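Local coordinates for putative uncharacterized protein (Leishmania major, PDB 3M3I) that is of unknown function but belongs to the DUF985 family of the cupin superfamily, at residues P32-S40 with E70-L78. Numbering follows the deposited sequence.
Sequences PHPEGGYYS and ESPSHLHRL
Gly36 and Ser73 bring their CA atoms within 4.3 Å beside the type I turn from His33 to Gly36, the touching parts, 35-38 and 71-76, heading 139° apart. Glu35 O, on this turn, accepts two bonds from one residue: His74 N gives its hydrogen from above the carbonyl plane, while His74 ND1, 2.8 Å from Glu35 O, meets it nearly in its own ring plane. Histidine suits the place because its ring carries an N-H that reaches back beside its own amide. Glycine suits position 36, where phi is positive and the lack of a CB lets Gly36 CA make a CA-H...O contact with Pro72 O at 3.3 Å. Gly37, also at positive phi, gives its N-H to Ser71 OG. In this cupin-family chain the contact ties the loop leading into strand 38-44 of one antiparallel sheet to strand 73-74 and the corner at Leu75, beyond which the chain joins a second sheet. The buried side chain of Glu35 has CG between backbone N and carbonyl carbon (chi1 70°), bringing its carboxylate to Ser73 and His76. Ser73 OG donates to Glu35 OE2 in a very short bond of doubtful exact length. Glu35 OE1 lies 3.6 Å above one face of the His76 ring, toward its rim, and a water joins Glu35 OE1 to His76 NE2. His76 ND1 donates in plane to His74 O (2.9 Å), which fixes the ring's rotation.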
loop_
_atom_site.group_PDB
_atom_site.type_symbol
_atom_site.label_atom_id
_atom_site.label_comp_id
_atom_site.label_asym_id
_atom_site.label_seq_id
_atom_site.Cartn_x
_atom_site.Cartn_y
_atom_site.Cartn_z
ATOM N N PRO A 32 3.264 16.805 -11.397
ATOM C CA PRO A 32 4.689 16.556 -11.181
ATOM C C PRO A 32 5.089 16.667 -9.723
ATOM O O PRO A 32 4.594 17.528 -9.006
ATOM C CB PRO A 32 5.367 17.674 -11.985
ATOM C CG PRO A 32 4.411 17.970 -13.049
ATOM C CD PRO A 32 3.065 17.871 -12.389
ATOM N N HIS A 33 5.996 15.794 -9.319
ATOM C CA HIS A 33 6.541 15.754 -7.980
ATOM C C HIS A 33 7.954 16.344 -8.026
ATOM O O HIS A 33 8.658 16.183 -9.017
ATOM C CB HIS A 33 6.572 14.298 -7.507
ATOM C CG HIS A 33 6.751 14.142 -6.034
ATOM N ND1 HIS A 33 7.949 14.386 -5.403
ATOM C CD2 HIS A 33 5.884 13.771 -5.067
ATOM C CE1 HIS A 33 7.811 14.174 -4.109
ATOM N NE2 HIS A 33 6.569 13.791 -3.879
ATOM N N PRO A 34 8.364 17.068 -6.970
ATOM C CA PRO A 34 9.720 17.616 -6.928
ATOM C C PRO A 34 10.818 16.616 -7.340
ATOM O O PRO A 34 11.602 16.908 -8.248
ATOM C CB PRO A 34 9.859 18.052 -5.470
ATOM C CG PRO A 34 8.467 18.428 -5.062
ATOM C CD PRO A 34 7.510 17.659 -5.920
ATOM N N GLU A 35 10.847 15.441 -6.702
ATOM C CA GLU A 35 11.838 14.382 -7.000
ATOM C C GLU A 35 11.854 13.962 -8.490
ATOM O O GLU A 35 12.890 13.565 -9.028
ATOM C CB GLU A 35 11.585 13.152 -6.095
ATOM C CG GLU A 35 10.288 12.355 -6.427
ATOM C CD GLU A 35 9.918 11.308 -5.383
ATOM O OE1 GLU A 35 9.587 11.675 -4.229
ATOM O OE2 GLU A 35 9.941 10.098 -5.712
ATOM N N GLY A 36 10.699 14.070 -9.139
ATOM C CA GLY A 36 10.522 13.678 -10.527
ATOM C C GLY A 36 9.259 12.859 -10.561
ATOM O O GLY A 36 8.589 12.745 -9.537
ATOM N N GLY A 37 8.920 12.290 -11.712
ATOM C CA GLY A 37 7.706 11.505 -11.840
ATOM C C GLY A 37 6.447 12.267 -11.484
ATOM O O GLY A 37 6.483 13.459 -11.295
ATOM N N TYR A 38 5.331 11.552 -11.376
ATOM C CA TYR A 38 4.019 12.175 -11.203
ATOM C C TYR A 38 3.328 11.661 -9.928
ATOM O O TYR A 38 3.623 10.569 -9.459
ATOM C CB TYR A 38 3.180 11.947 -12.465
ATOM C CG TYR A 38 3.886 12.458 -13.717
ATOM C CD1 TYR A 38 4.864 11.699 -14.349
ATOM C CD2 TYR A 38 3.595 13.709 -14.250
ATOM C CE1 TYR A 38 5.529 12.163 -15.479
ATOM C CE2 TYR A 38 4.250 14.181 -15.383
ATOM C CZ TYR A 38 5.224 13.401 -15.990
ATOM O OH TYR A 38 5.887 13.856 -17.119
ATOM N N TYR A 39 2.431 12.458 -9.345
ATOM C CA TYR A 39 1.788 12.050 -8.104
ATOM C C TYR A 39 0.486 12.765 -7.737
ATOM O O TYR A 39 0.113 13.744 -8.340
ATOM C CB TYR A 39 2.779 12.187 -6.949
ATOM C CG TYR A 39 2.722 13.504 -6.231
ATOM C CD1 TYR A 39 2.434 13.562 -4.871
ATOM C CD2 TYR A 39 2.968 14.692 -6.894
ATOM C CE1 TYR A 39 2.387 14.764 -4.210
ATOM C CE2 TYR A 39 2.917 15.896 -6.239
ATOM C CZ TYR A 39 2.626 15.924 -4.900
ATOM O OH TYR A 39 2.590 17.125 -4.233
ATOM N N SER A 40 -0.204 12.229 -6.733
ATOM C CA SER A 40 -1.241 12.979 -6.036
ATOM C C SER A 40 -1.478 12.405 -4.646
ATOM O O SER A 40 -1.408 11.211 -4.453
ATOM C CB SER A 40 -2.543 12.991 -6.828
ATOM O OG SER A 40 -3.042 11.682 -6.956
ATOM N N GLU A 70 11.412 9.210 -19.151
ATOM C CA GLU A 70 11.773 10.628 -19.242
ATOM C C GLU A 70 11.621 11.355 -17.896
ATOM O O GLU A 70 12.111 12.472 -17.753
ATOM C CB GLU A 70 10.937 11.330 -20.321
ATOM C CG GLU A 70 11.225 10.861 -21.764
ATOM C CD GLU A 70 10.629 11.789 -22.845
ATOM O OE1 GLU A 70 9.948 12.773 -22.474
ATOM O OE2 GLU A 70 10.839 11.541 -24.062
ATOM N N SER A 71 10.951 10.727 -16.919
ATOM C CA SER A 71 10.738 11.328 -15.594
ATOM C C SER A 71 11.008 10.362 -14.421
ATOM O O SER A 71 10.096 9.941 -13.718
ATOM C CB SER A 71 9.323 11.901 -15.491
ATOM O OG SER A 71 9.263 12.911 -14.498
ATOM N N PRO A 72 12.281 10.031 -14.188
ATOM C CA PRO A 72 12.628 9.249 -13.003
ATOM C C PRO A 72 12.466 10.036 -11.709
ATOM O O PRO A 72 12.425 11.248 -11.747
ATOM C CB PRO A 72 14.099 8.914 -13.228
ATOM C CG PRO A 72 14.596 9.965 -14.161
ATOM C CD PRO A 72 13.451 10.322 -15.032
ATOM N N SER A 73 12.358 9.351 -10.573
ATOM C CA SER A 73 12.406 10.003 -9.261
ATOM C C SER A 73 13.873 10.068 -8.862
ATOM O O SER A 73 14.528 9.051 -8.791
ATOM C CB SER A 73 11.585 9.210 -8.242
ATOM O OG SER A 73 12.017 9.392 -6.898
ATOM N N HIS A 74 14.401 11.260 -8.620
ATOM C CA HIS A 74 15.835 11.421 -8.369
ATOM C C HIS A 74 16.151 11.178 -6.915
ATOM O O HIS A 74 15.266 11.233 -6.071
ATOM C CB HIS A 74 16.298 12.815 -8.777
ATOM C CG HIS A 74 16.197 13.071 -10.247
ATOM N ND1 HIS A 74 15.028 13.476 -10.850
ATOM C CD2 HIS A 74 17.114 12.963 -11.235
ATOM C CE1 HIS A 74 15.231 13.615 -12.146
ATOM N NE2 HIS A 74 16.488 13.303 -12.406
ATOM N N LEU A 75 17.418 10.912 -6.632
ATOM C CA LEU A 75 17.852 10.551 -5.286
ATOM C C LEU A 75 17.391 11.544 -4.206
ATOM O O LEU A 75 17.707 12.735 -4.241
ATOM C CB LEU A 75 19.373 10.355 -5.244
ATOM C CG LEU A 75 19.927 9.204 -6.110
ATOM C CD1 LEU A 75 21.404 8.955 -5.856
ATOM C CD2 LEU A 75 19.156 7.913 -5.879
ATOM N N HIS A 76 16.610 11.037 -3.263
ATOM C CA HIS A 76 16.115 11.828 -2.144
ATOM C C HIS A 76 16.110 10.985 -0.862
ATOM O O HIS A 76 16.393 9.779 -0.887
ATOM C CB HIS A 76 14.708 12.333 -2.451
ATOM C CG HIS A 76 13.705 11.242 -2.637
ATOM N ND1 HIS A 76 13.651 10.468 -3.776
ATOM C CD2 HIS A 76 12.729 10.779 -1.822
ATOM C CE1 HIS A 76 12.677 9.586 -3.661
ATOM N NE2 HIS A 76 12.103 9.750 -2.483
ATOM N N ARG A 77 15.794 11.611 0.256
ATOM C CA ARG A 77 15.807 10.909 1.517
ATOM C C ARG A 77 14.630 11.341 2.398
ATOM O O ARG A 77 14.233 12.508 2.394
ATOM C CB ARG A 77 17.146 11.126 2.222
ATOM C CG ARG A 77 17.275 10.449 3.578
ATOM C CD ARG A 77 18.209 11.221 4.464
ATOM N NE ARG A 77 19.605 10.928 4.186
ATOM C CZ ARG A 77 20.607 11.793 4.309
ATOM N NH1 ARG A 77 20.398 13.052 4.669
ATOM N NH2 ARG A 77 21.838 11.391 4.052
ATOM N N LEU A 78 14.075 10.373 3.127
ATOM C CA LEU A 78 12.977 10.603 4.052
ATOM C C LEU A 78 13.509 10.284 5.435
ATOM O O LEU A 78 14.677 9.973 5.588
ATOM C CB LEU A 78 11.780 9.709 3.702
ATOM C CG LEU A 78 11.112 9.947 2.341
ATOM C CD1 LEU A 78 10.206 8.796 1.941
ATOM C CD2 LEU A 78 10.318 11.246 2.328
HETATM O O HOH W 1 9.467 9.027 -2.559
#